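Local coordinates for prohead core protein protease (Enterobacteria phage T4, PDB 5JBL) that is the serine protease of the prohead inner core, cleaving itself and many prohead proteins after assembly to make room for the phage DNA, at residues Pro55-Ala66 against Trp124-Val135; Val93-Leu102 against Pro112-Met122. The protein carries 3 engineered substitutions. One frame throughout, in Å; residues are numbered along the deposited sequence.

How the interactions relate
Both contacts are antiparallel strand pairs in one sheet: 115-125 lies between 99-101, its partner in interaction 2, and 128-135, the strand that interaction 1 pairs with 53-65. Interaction 2 is nested inside the chain loop that interaction 1 closes. The two touch where Glu120 forms a salt bridge with Arg132 and Met122 packs on Val129. Interaction 1 is long and only partly buried, mixing arginine, tyrosine and carboxylate contacts with apolar ones. Interaction 2 is shorter and more deeply buried, made mostly by small and aliphatic side chains against neighbouring subunits; its Glu101 side chain is about 7 Å from that of Ala104, an engineered residue at the active site.

Interaction 1: Pro55-Ala66 against Trp124-Val135; sequences PGLYIEGIFLQA and WKGNDVYGRARV. Engineered in segment 55-66: Leu64 (natural residue Met).
Arg134 and Tyr58, a non-hydrogen-bonded pair, meet through both ring and hydroxyl. Arg134 runs over the tyrosine ring, its CG 4.3 Å from the ring centroid in a CH-pi contact. With CG anti to the backbone N (chi1 -179°) and the chain extended to NE, the guanidinium is carried past the ring and stands almost perpendicular to it, the planes 85° apart. NH1 lies 2.8 Å from Tyr58 OH, which is in the guanidinium plane, while NH2 donates to Pro55 O at 2.8 Å and Gly56 CA covers one guanidinium face. Two bonds thus fix the group's rotation.

On the same face, the aliphatic part of Arg132 lies by Tyr58 CD1, and Gln65 NE2 reaches Asp128 OD1 at 3.1 Å from above the carboxylate plane. A water also joins this OD1 to Ala66 O. Ile62 CG1 sits over the Tyr130 ring, 3.8 Å from its centroid. Ile59 and Ala133 lie on the opposite face; Val135 CG2 meets Leu57 CG and Ile59 CD1. Phe63 spreads its ring over the Gly131 backbone.

Val129 O takes Phe63 N at 2.8 Å and, weakly, Leu64 N, shifting the register by one. Leu64, engineered (Met in the natural protein), packs its CB on Val129 CG2 and lies about 9 Å, side chain to side chain, from the active-site position Ala159, itself engineered.

Outside the pair, Glu120 grips both Tyr58 OH and Arg132 NH2, and helix 142-151 covers Leu57, Ile59 and Val135. The arrangement is an antiparallel strand pair interrupted by a classic beta bulge, with strand 128-135 entered through a type II' hairpin turn.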
loop_
_atom_site.group_PDB
_atom_site.type_symbol
_atom_site.label_atom_id
_atom_site.label_comp_id
_atom_site.label_asym_id
_atom_site.label_seq_id
_atom_site.Cartn_x
_atom_site.Cartn_y
_atom_site.Cartn_z
ATOM N N PRO C 55 -18.240 -5.101 19.544
ATOM C CA PRO C 55 -18.468 -6.179 18.584
ATOM C C PRO C 55 -17.146 -6.646 17.999
ATOM O O PRO C 55 -16.122 -5.969 18.082
ATOM C CB PRO C 55 -19.347 -5.531 17.508
ATOM C CG PRO C 55 -19.725 -4.181 18.045
ATOM C CD PRO C 55 -18.661 -3.798 19.011
ATOM N N GLY C 56 -17.184 -7.822 17.392
ATOM C CA GLY C 56 -16.003 -8.354 16.746
ATOM C C GLY C 56 -16.400 -9.421 15.756
ATOM O O GLY C 56 -17.506 -9.968 15.808
ATOM N N LEU C 57 -15.479 -9.710 14.852
ATOM C CA LEU C 57 -15.617 -10.790 13.890
ATOM C C LEU C 57 -14.697 -11.908 14.336
ATOM O O LEU C 57 -13.489 -11.686 14.491
ATOM C CB LEU C 57 -15.248 -10.305 12.494
ATOM C CG LEU C 57 -15.216 -11.346 11.386
ATOM C CD1 LEU C 57 -16.573 -11.990 11.200
ATOM C CD2 LEU C 57 -14.784 -10.628 10.113
ATOM N N TYR C 58 -15.251 -13.104 14.535
ATOM C CA TYR C 58 -14.490 -14.218 15.087
ATOM C C TYR C 58 -14.475 -15.419 14.158
ATOM O O TYR C 58 -15.486 -15.748 13.536
ATOM C CB TYR C 58 -15.055 -14.646 16.442
ATOM C CG TYR C 58 -14.701 -13.674 17.519
ATOM C CD1 TYR C 58 -13.564 -13.870 18.280
ATOM C CD2 TYR C 58 -15.466 -12.535 17.742
ATOM C CE1 TYR C 58 -13.204 -12.990 19.254
ATOM C CE2 TYR C 58 -15.107 -11.632 18.732
ATOM C CZ TYR C 58 -13.962 -11.877 19.480
ATOM O OH TYR C 58 -13.555 -11.016 20.468
ATOM N N ILE C 59 -13.322 -16.085 14.094
ATOM C CA ILE C 59 -13.186 -17.387 13.456
ATOM C C ILE C 59 -12.995 -18.411 14.569
ATOM O O ILE C 59 -12.094 -18.252 15.406
ATOM C CB ILE C 59 -12.015 -17.395 12.464
ATOM C CG1 ILE C 59 -12.244 -16.315 11.400
ATOM C CG2 ILE C 59 -11.867 -18.780 11.836
ATOM C CD1 ILE C 59 -11.026 -16.005 10.565
ATOM N N GLU C 60 -13.844 -19.445 14.595
ATOM C CA GLU C 60 -13.777 -20.446 15.660
ATOM C C GLU C 60 -13.929 -21.851 15.088
ATOM O O GLU C 60 -14.846 -22.116 14.299
ATOM C CB GLU C 60 -14.853 -20.188 16.727
ATOM C CG GLU C 60 -14.714 -21.059 17.969
ATOM C CD GLU C 60 -15.815 -20.814 18.998
ATOM O OE1 GLU C 60 -16.505 -21.791 19.366
ATOM O OE2 GLU C 60 -15.995 -19.654 19.440
ATOM N N GLY C 61 -13.041 -22.746 15.501
ATOM C CA GLY C 61 -13.177 -24.148 15.121
ATOM C C GLY C 61 -11.836 -24.854 15.234
ATOM O O GLY C 61 -10.963 -24.438 15.998
ATOM N N ILE C 62 -11.694 -25.913 14.446
ATOM C CA ILE C 62 -10.482 -26.724 14.487
ATOM C C ILE C 62 -9.320 -25.933 13.910
ATOM O O ILE C 62 -9.354 -25.499 12.750
ATOM C CB ILE C 62 -10.684 -28.044 13.735
ATOM C CG1 ILE C 62 -11.677 -28.923 14.502
ATOM C CG2 ILE C 62 -9.347 -28.750 13.518
ATOM C CD1 ILE C 62 -12.084 -30.181 13.764
ATOM N N PHE C 63 -8.277 -25.749 14.715
ATOM C CA PHE C 63 -7.084 -25.061 14.243
ATOM C C PHE C 63 -5.911 -25.996 13.977
ATOM O O PHE C 63 -5.060 -25.661 13.160
ATOM C CB PHE C 63 -6.636 -23.995 15.254
ATOM C CG PHE C 63 -7.515 -22.754 15.303
ATOM C CD1 PHE C 63 -8.528 -22.546 14.383
ATOM C CD2 PHE C 63 -7.311 -21.799 16.293
ATOM C CE1 PHE C 63 -9.329 -21.397 14.436
ATOM C CE2 PHE C 63 -8.090 -20.654 16.357
ATOM C CZ PHE C 63 -9.106 -20.448 15.421
ATOM N N LEU C 64 -5.832 -27.131 14.669
ATOM C CA LEU C 64 -4.799 -28.138 14.455
ATOM C C LEU C 64 -5.373 -29.500 14.826
ATOM O O LEU C 64 -6.351 -29.600 15.575
ATOM C CB LEU C 64 -3.534 -27.870 15.292
ATOM C CG LEU C 64 -2.781 -26.549 15.102
ATOM C CD1 LEU C 64 -3.285 -25.516 16.099
ATOM C CD2 LEU C 64 -1.285 -26.742 15.232
ATOM N N GLN C 65 -4.749 -30.553 14.311
ATOM C CA GLN C 65 -5.210 -31.914 14.564
ATOM C C GLN C 65 -4.042 -32.838 14.849
ATOM O O GLN C 65 -3.059 -32.838 14.105
ATOM C CB GLN C 65 -5.986 -32.460 13.378
ATOM C CG GLN C 65 -7.250 -31.705 13.089
ATOM C CD GLN C 65 -8.006 -32.317 11.948
ATOM O OE1 GLN C 65 -7.684 -32.078 10.786
ATOM N NE2 GLN C 65 -8.991 -33.150 12.266
ATOM N N ALA C 66 -4.179 -33.650 15.900
ATOM C CA ALA C 66 -3.218 -34.679 16.262
ATOM C C ALA C 66 -3.670 -36.031 15.730
ATOM O O ALA C 66 -4.856 -36.259 15.473
ATOM C CB ALA C 66 -3.059 -34.766 17.787
ATOM N N TRP C 124 -8.580 -28.286 23.742
ATOM C CA TRP C 124 -8.590 -29.616 23.139
ATOM C C TRP C 124 -9.992 -30.223 23.167
ATOM O O TRP C 124 -10.753 -30.031 24.116
ATOM C CB TRP C 124 -7.610 -30.556 23.852
ATOM C CG TRP C 124 -6.151 -30.332 23.513
ATOM C CD1 TRP C 124 -5.287 -29.482 24.143
ATOM C CD2 TRP C 124 -5.384 -30.985 22.477
ATOM N NE1 TRP C 124 -4.031 -29.558 23.567
ATOM C CE2 TRP C 124 -4.066 -30.469 22.542
ATOM C CE3 TRP C 124 -5.686 -31.937 21.498
ATOM C CZ2 TRP C 124 -3.056 -30.877 21.673
ATOM C CZ3 TRP C 124 -4.675 -32.353 20.638
ATOM C CH2 TRP C 124 -3.375 -31.822 20.731
ATOM N N LYS C 125 -10.329 -30.956 22.114
ATOM C CA LYS C 125 -11.554 -31.752 22.071
ATOM C C LYS C 125 -11.174 -33.059 21.376
ATOM O O LYS C 125 -11.115 -33.118 20.144
ATOM C CB LYS C 125 -12.672 -31.011 21.344
ATOM C CG LYS C 125 -13.879 -31.863 20.970
ATOM C CD LYS C 125 -14.917 -31.896 22.072
ATOM C CE LYS C 125 -15.613 -30.551 22.215
ATOM N NZ LYS C 125 -16.685 -30.603 23.244
ATOM N N GLY C 126 -10.889 -34.091 22.166
ATOM C CA GLY C 126 -10.348 -35.317 21.587
ATOM C C GLY C 126 -8.956 -35.071 21.025
ATOM O O GLY C 126 -8.065 -34.550 21.712
ATOM N N ASN C 127 -8.762 -35.421 19.753
ATOM C CA ASN C 127 -7.479 -35.231 19.092
ATOM C C ASN C 127 -7.392 -33.918 18.331
ATOM O O ASN C 127 -6.396 -33.691 17.630
ATOM C CB ASN C 127 -7.201 -36.402 18.139
ATOM C CG ASN C 127 -6.905 -37.694 18.883
ATOM O OD1 ASN C 127 -6.325 -37.675 19.967
ATOM N ND2 ASN C 127 -7.337 -38.819 18.323
ATOM N N ASP C 128 -8.384 -33.041 18.477
ATOM C CA ASP C 128 -8.440 -31.790 17.734
ATOM C C ASP C 128 -8.200 -30.607 18.657
ATOM O O ASP C 128 -8.727 -30.564 19.770
ATOM C CB ASP C 128 -9.791 -31.630 17.040
ATOM C CG ASP C 128 -9.989 -32.648 15.938
ATOM O OD1 ASP C 128 -8.980 -33.057 15.321
ATOM O OD2 ASP C 128 -11.141 -33.048 15.692
ATOM N N VAL C 129 -7.434 -29.633 18.172
ATOM C CA VAL C 129 -7.202 -28.388 18.893
ATOM C C VAL C 129 -8.199 -27.376 18.347
ATOM O O VAL C 129 -8.158 -27.035 17.163
ATOM C CB VAL C 129 -5.757 -27.901 18.727
ATOM C CG1 VAL C 129 -5.496 -26.720 19.644
ATOM C CG2 VAL C 129 -4.786 -29.037 19.008
ATOM N N TYR C 130 -9.123 -26.916 19.187
ATOM C CA TYR C 130 -10.037 -25.859 18.785
ATOM C C TYR C 130 -9.490 -24.509 19.223
ATOM O O TYR C 130 -8.667 -24.415 20.131
ATOM C CB TYR C 130 -11.427 -26.075 19.393
ATOM C CG TYR C 130 -12.256 -27.096 18.648
ATOM C CD1 TYR C 130 -11.977 -28.457 18.755
ATOM C CD2 TYR C 130 -13.292 -26.702 17.805
ATOM C CE1 TYR C 130 -12.729 -29.401 18.068
ATOM C CE2 TYR C 130 -14.039 -27.633 17.109
ATOM C CZ TYR C 130 -13.756 -28.984 17.249
ATOM O OH TYR C 130 -14.500 -29.913 16.561
ATOM N N GLY C 131 -9.959 -23.449 18.574
ATOM C CA GLY C 131 -9.583 -22.145 19.081
ATOM C C GLY C 131 -10.552 -21.087 18.611
ATOM O O GLY C 131 -11.420 -21.324 17.768
ATOM N N ARG C 132 -10.381 -19.899 19.163
ATOM C CA ARG C 132 -11.169 -18.747 18.756
ATOM C C ARG C 132 -10.203 -17.632 18.391
ATOM O O ARG C 132 -9.300 -17.312 19.169
ATOM C CB ARG C 132 -12.131 -18.310 19.873
ATOM C CG ARG C 132 -13.115 -17.245 19.429
ATOM C CD ARG C 132 -14.095 -16.871 20.535
ATOM N NE ARG C 132 -13.482 -15.960 21.487
ATOM C CZ ARG C 132 -13.038 -16.321 22.687
ATOM N NH1 ARG C 132 -13.145 -17.583 23.090
ATOM N NH2 ARG C 132 -12.489 -15.415 23.488
ATOM N N ALA C 133 -10.355 -17.078 17.193
ATOM C CA ALA C 133 -9.500 -16.006 16.725
ATOM C C ALA C 133 -10.341 -14.792 16.359
ATOM O O ALA C 133 -11.371 -14.912 15.699
ATOM C CB ALA C 133 -8.669 -16.433 15.508
ATOM N N ARG C 134 -9.891 -13.623 16.785
ATOM C CA ARG C 134 -10.542 -12.368 16.434
ATOM C C ARG C 134 -9.848 -11.759 15.221
ATOM O O ARG C 134 -8.613 -11.712 15.162
ATOM C CB ARG C 134 -10.497 -11.406 17.623
ATOM C CG ARG C 134 -11.175 -10.082 17.370
ATOM C CD ARG C 134 -11.008 -9.140 18.548
ATOM N NE ARG C 134 -11.671 -7.871 18.267
ATOM C CZ ARG C 134 -12.869 -7.516 18.725
ATOM N NH1 ARG C 134 -13.551 -8.329 19.526
ATOM N NH2 ARG C 134 -13.383 -6.332 18.378
ATOM N N VAL C 135 -10.634 -11.322 14.241
ATOM C CA VAL C 135 -10.087 -10.647 13.068
ATOM C C VAL C 135 -9.776 -9.200 13.439
ATOM O O VAL C 135 -10.581 -8.530 14.098
ATOM C CB VAL C 135 -11.067 -10.729 11.886
ATOM C CG1 VAL C 135 -10.539 -9.938 10.685
ATOM C CG2 VAL C 135 -11.282 -12.167 11.502
HETATM O O HOH W 1 -13.254 -8.004 14.712
HETATM O O HOH W 2 -7.631 -35.498 14.897
#

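Interaction 2: Val93-Leu102 against Pro112-Met122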
loop_
_atom_site.group_PDB
_atom_site.type_symbol
_atom_site.label_atom_id
_atom_site.label_comp_id
_atom_site.label_asym_id
_atom_site.label_seq_id
_atom_site.Cartn_x
_atom_site.Cartn_y
_atom_site.Cartn_z
ATOM N N VAL C 93 -0.583 -16.940 23.611
ATOM C CA VAL C 93 -2.015 -16.657 23.732
ATOM C C VAL C 93 -2.295 -15.846 24.991
ATOM O O VAL C 93 -2.879 -14.756 24.926
ATOM C CB VAL C 93 -2.828 -17.963 23.713
ATOM C CG1 VAL C 93 -4.321 -17.654 23.869
ATOM C CG2 VAL C 93 -2.557 -18.735 22.411
ATOM N N LEU C 94 -1.854 -16.344 26.155
ATOM C CA LEU C 94 -2.137 -15.670 27.417
ATOM C C LEU C 94 -1.377 -14.353 27.569
ATOM O O LEU C 94 -1.771 -13.507 28.384
ATOM C CB LEU C 94 -1.814 -16.614 28.587
ATOM C CG LEU C 94 -2.729 -17.846 28.602
ATOM C CD1 LEU C 94 -2.422 -18.797 29.777
ATOM C CD2 LEU C 94 -4.204 -17.405 28.598
ATOM N N THR C 95 -0.281 -14.170 26.838
ATOM C CA THR C 95 0.461 -12.912 26.868
ATOM C C THR C 95 -0.040 -11.911 25.834
ATOM O O THR C 95 0.532 -10.815 25.722
ATOM C CB THR C 95 1.952 -13.178 26.641
ATOM O OG1 THR C 95 2.128 -13.774 25.352
ATOM C CG2 THR C 95 2.495 -14.141 27.707
ATOM N N LYS C 96 -1.100 -12.261 25.093
ATOM C CA LYS C 96 -1.731 -11.388 24.097
ATOM C C LYS C 96 -0.792 -11.096 22.919
ATOM O O LYS C 96 -0.791 -10.001 22.369
ATOM C CB LYS C 96 -2.223 -10.090 24.742
ATOM C CG LYS C 96 -3.189 -10.286 25.912
ATOM C CD LYS C 96 -4.390 -11.108 25.494
ATOM C CE LYS C 96 -5.420 -11.202 26.610
ATOM N NZ LYS C 96 -6.609 -12.007 26.197
ATOM N N GLN C 97 -0.013 -12.096 22.512
ATOM C CA GLN C 97 0.937 -11.976 21.412
ATOM C C GLN C 97 0.631 -12.921 20.252
ATOM O O GLN C 97 1.420 -12.980 19.298
ATOM C CB GLN C 97 2.373 -12.240 21.905
ATOM C CG GLN C 97 2.963 -11.280 22.925
ATOM C CD GLN C 97 3.518 -9.999 22.310
ATOM O OE1 GLN C 97 3.419 -9.769 21.107
ATOM N NE2 GLN C 97 4.158 -9.184 23.135
ATOM N N ALA C 98 -0.475 -13.671 20.297
ATOM C CA ALA C 98 -0.698 -14.776 19.355
ATOM C C ALA C 98 -1.350 -14.284 18.065
ATOM O O ALA C 98 -2.454 -14.671 17.689
ATOM C CB ALA C 98 -1.519 -15.879 20.022
ATOM N N LEU C 99 -0.611 -13.422 17.370
ATOM C CA LEU C 99 -1.019 -12.883 16.083
ATOM C C LEU C 99 -0.866 -13.915 14.969
ATOM O O LEU C 99 -0.058 -14.848 15.041
ATOM C CB LEU C 99 -0.184 -11.644 15.744
ATOM C CG LEU C 99 -0.233 -10.543 16.803
ATOM C CD1 LEU C 99 0.657 -9.350 16.443
ATOM C CD2 LEU C 99 -1.683 -10.093 16.987
ATOM N N GLY C 100 -1.661 -13.727 13.910
ATOM C CA GLY C 100 -1.478 -14.483 12.692
ATOM C C GLY C 100 -1.721 -13.586 11.497
ATOM O O GLY C 100 -2.260 -12.498 11.635
ATOM N N GLU C 101 -1.339 -14.081 10.318
ATOM C CA GLU C 101 -1.308 -13.280 9.105
ATOM C C GLU C 101 -2.323 -13.801 8.097
ATOM O O GLU C 101 -2.975 -14.820 8.304
ATOM C CB GLU C 101 0.099 -13.277 8.503
ATOM C CG GLU C 101 1.172 -12.790 9.490
ATOM C CD GLU C 101 2.590 -12.730 8.901
ATOM O OE1 GLU C 101 2.748 -12.539 7.673
ATOM O OE2 GLU C 101 3.565 -12.872 9.676
ATOM N N LEU C 102 -2.450 -13.077 6.997
ATOM C CA LEU C 102 -3.221 -13.518 5.844
ATOM C C LEU C 102 -2.207 -13.999 4.813
ATOM O O LEU C 102 -1.347 -13.218 4.399
ATOM C CB LEU C 102 -4.083 -12.377 5.297
ATOM C CG LEU C 102 -4.912 -12.610 4.024
ATOM C CD1 LEU C 102 -5.830 -13.803 4.212
ATOM C CD2 LEU C 102 -5.738 -11.365 3.724
ATOM N N PRO C 112 4.020 -8.174 12.811
ATOM C CA PRO C 112 2.815 -7.482 13.298
ATOM C C PRO C 112 2.263 -6.471 12.303
ATOM O O PRO C 112 1.060 -6.163 12.363
ATOM C CB PRO C 112 3.288 -6.810 14.602
ATOM C CG PRO C 112 4.785 -6.675 14.448
ATOM C CD PRO C 112 5.184 -7.941 13.680
ATOM N N MET C 113 3.094 -5.952 11.390
ATOM C CA MET C 113 2.574 -5.110 10.314
ATOM C C MET C 113 1.684 -5.892 9.357
ATOM O O MET C 113 0.886 -5.287 8.632
ATOM C CB MET C 113 3.732 -4.468 9.545
ATOM C CG MET C 113 3.945 -2.970 9.798
ATOM S SD MET C 113 2.615 -1.872 9.254
ATOM C CE MET C 113 2.522 -2.334 7.534
ATOM N N GLN C 114 1.811 -7.215 9.318
ATOM C CA GLN C 114 1.028 -8.050 8.418
ATOM C C GLN C 114 -0.023 -8.875 9.144
ATOM O O GLN C 114 -0.724 -9.685 8.515
ATOM C CB GLN C 114 1.967 -8.947 7.615
ATOM C CG GLN C 114 2.898 -8.137 6.688
ATOM C CD GLN C 114 3.710 -9.011 5.739
ATOM O OE1 GLN C 114 3.154 -9.658 4.851
ATOM N NE2 GLN C 114 5.028 -9.041 5.931
ATOM N N ALA C 115 -0.194 -8.637 10.434
ATOM C CA ALA C 115 -1.128 -9.411 11.236
ATOM C C ALA C 115 -2.566 -9.159 10.793
ATOM O O ALA C 115 -2.960 -8.021 10.493
ATOM C CB ALA C 115 -0.952 -9.062 12.719
ATOM N N ALA C 116 -3.344 -10.244 10.715
ATOM C CA ALA C 116 -4.751 -10.157 10.387
ATOM C C ALA C 116 -5.673 -10.710 11.462
ATOM O O ALA C 116 -6.861 -10.356 11.465
ATOM C CB ALA C 116 -5.031 -10.866 9.040
ATOM N N ILE C 117 -5.179 -11.566 12.368
ATOM C CA ILE C 117 -5.995 -12.166 13.414
ATOM C C ILE C 117 -5.188 -12.229 14.695
ATOM O O ILE C 117 -3.958 -12.165 14.687
ATOM C CB ILE C 117 -6.483 -13.598 13.064
ATOM C CG1 ILE C 117 -5.302 -14.538 12.835
ATOM C CG2 ILE C 117 -7.340 -13.593 11.850
ATOM C CD1 ILE C 117 -4.989 -15.410 14.059
ATOM N N ILE C 118 -5.895 -12.392 15.810
ATOM C CA ILE C 118 -5.253 -12.690 17.078
ATOM C C ILE C 118 -6.021 -13.822 17.745
ATOM O O ILE C 118 -7.252 -13.783 17.833
ATOM C CB ILE C 118 -5.154 -11.442 17.979
ATOM C CG1 ILE C 118 -4.417 -11.793 19.278
ATOM C CG2 ILE C 118 -6.548 -10.817 18.250
ATOM C CD1 ILE C 118 -3.984 -10.587 20.096
ATOM N N ILE C 119 -5.295 -14.842 18.195
ATOM C CA ILE C 119 -5.904 -15.987 18.862
ATOM C C ILE C 119 -6.186 -15.625 20.313
ATOM O O ILE C 119 -5.278 -15.227 21.050
ATOM C CB ILE C 119 -4.993 -17.225 18.767
ATOM C CG1 ILE C 119 -4.897 -17.682 17.310
ATOM C CG2 ILE C 119 -5.498 -18.350 19.713
ATOM C CD1 ILE C 119 -4.020 -18.914 17.078
ATOM N N GLU C 120 -7.453 -15.778 20.737
ATOM C CA GLU C 120 -7.860 -15.466 22.103
ATOM C C GLU C 120 -7.914 -16.683 23.012
ATOM O O GLU C 120 -7.811 -16.526 24.232
ATOM C CB GLU C 120 -9.250 -14.805 22.127
ATOM C CG GLU C 120 -9.348 -13.614 21.216
ATOM C CD GLU C 120 -10.561 -12.755 21.518
ATOM O OE1 GLU C 120 -11.576 -13.292 22.012
ATOM O OE2 GLU C 120 -10.489 -11.539 21.260
ATOM N N ASP C 121 -8.081 -17.877 22.460
ATOM C CA ASP C 121 -8.221 -19.058 23.306
ATOM C C ASP C 121 -8.024 -20.284 22.439
ATOM O O ASP C 121 -8.311 -20.267 21.237
ATOM C CB ASP C 121 -9.593 -19.106 23.996
ATOM C CG ASP C 121 -9.594 -19.976 25.257
ATOM O OD1 ASP C 121 -10.613 -19.977 25.981
ATOM O OD2 ASP C 121 -8.583 -20.661 25.524
ATOM N N MET C 122 -7.490 -21.328 23.045
ATOM C CA MET C 122 -7.333 -22.615 22.377
ATOM C C MET C 122 -7.678 -23.690 23.382
ATOM O O MET C 122 -7.448 -23.516 24.576
ATOM C CB MET C 122 -5.912 -22.853 21.824
ATOM C CG MET C 122 -5.530 -21.925 20.684
ATOM S SD MET C 122 -3.832 -22.126 20.110
ATOM C CE MET C 122 -3.965 -23.619 19.154
HETATM O O HOH W 3 -3.347 -13.738 22.280
HETATM O O HOH W 4 -1.192 -10.681 6.137
#
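Pro112 CB meets Leu99 CD1, the two side chains crossing at about a right angle. Next, Gln114 brings its CB up to OE1 of Glu101, 3.7 Å away, while its backbone O is joined to Leu102 N by a water. The Glu101 carboxylate has its polar partners outside the pair: OE2 takes the amide of Asp111 and salt bridges from Arg107 and Arg161.

Ala115 packs its methyl on Leu99, and Ala116 sets its own against Leu102 CB at 4.1 Å. Gly100 O accepts from two successive amides, Ala116 N at 2.7 Å and Ile117 N at 3.2 Å, the second from above the carbonyl plane. This is a classic beta bulge.

Ile117 returns a bond by accepting Gly100 N at its O, 2.9 Å away. Its CG1 lies between the backbone N and carbonyl carbon (chi1 60°), which lays CG1 and CD1 against the Gly100 backbone. Ile118 is turned to the Leu99 side, its CB 3.9 Å from Leu99 CD2. Ile119 N then donates to Ala98 O, 2.9 Å away and nearly straight at 174°, and the Ile119 side chain meets both the Ala98 methyl and Val93 CG2. At Glu120 the backbone O touches Val93 CG1, and Met122 SD completes the apolar patch beside Val93.

Gln97 and Pro112 also bond to a second subunit, so the pair lies beside a pentamer interface. The pairing rests on backbone bonds and aliphatic contacts, and a bridging water near each end joins backbone groups that do not bond directly, Val93 O with Ile119 O and Leu102 N with Gln114 O. Set among mainly apolar contacts, the Glu101 carboxylate is held in position by the two arginines and the Asp111 amide, near Ala104, an engineered residue at the active site.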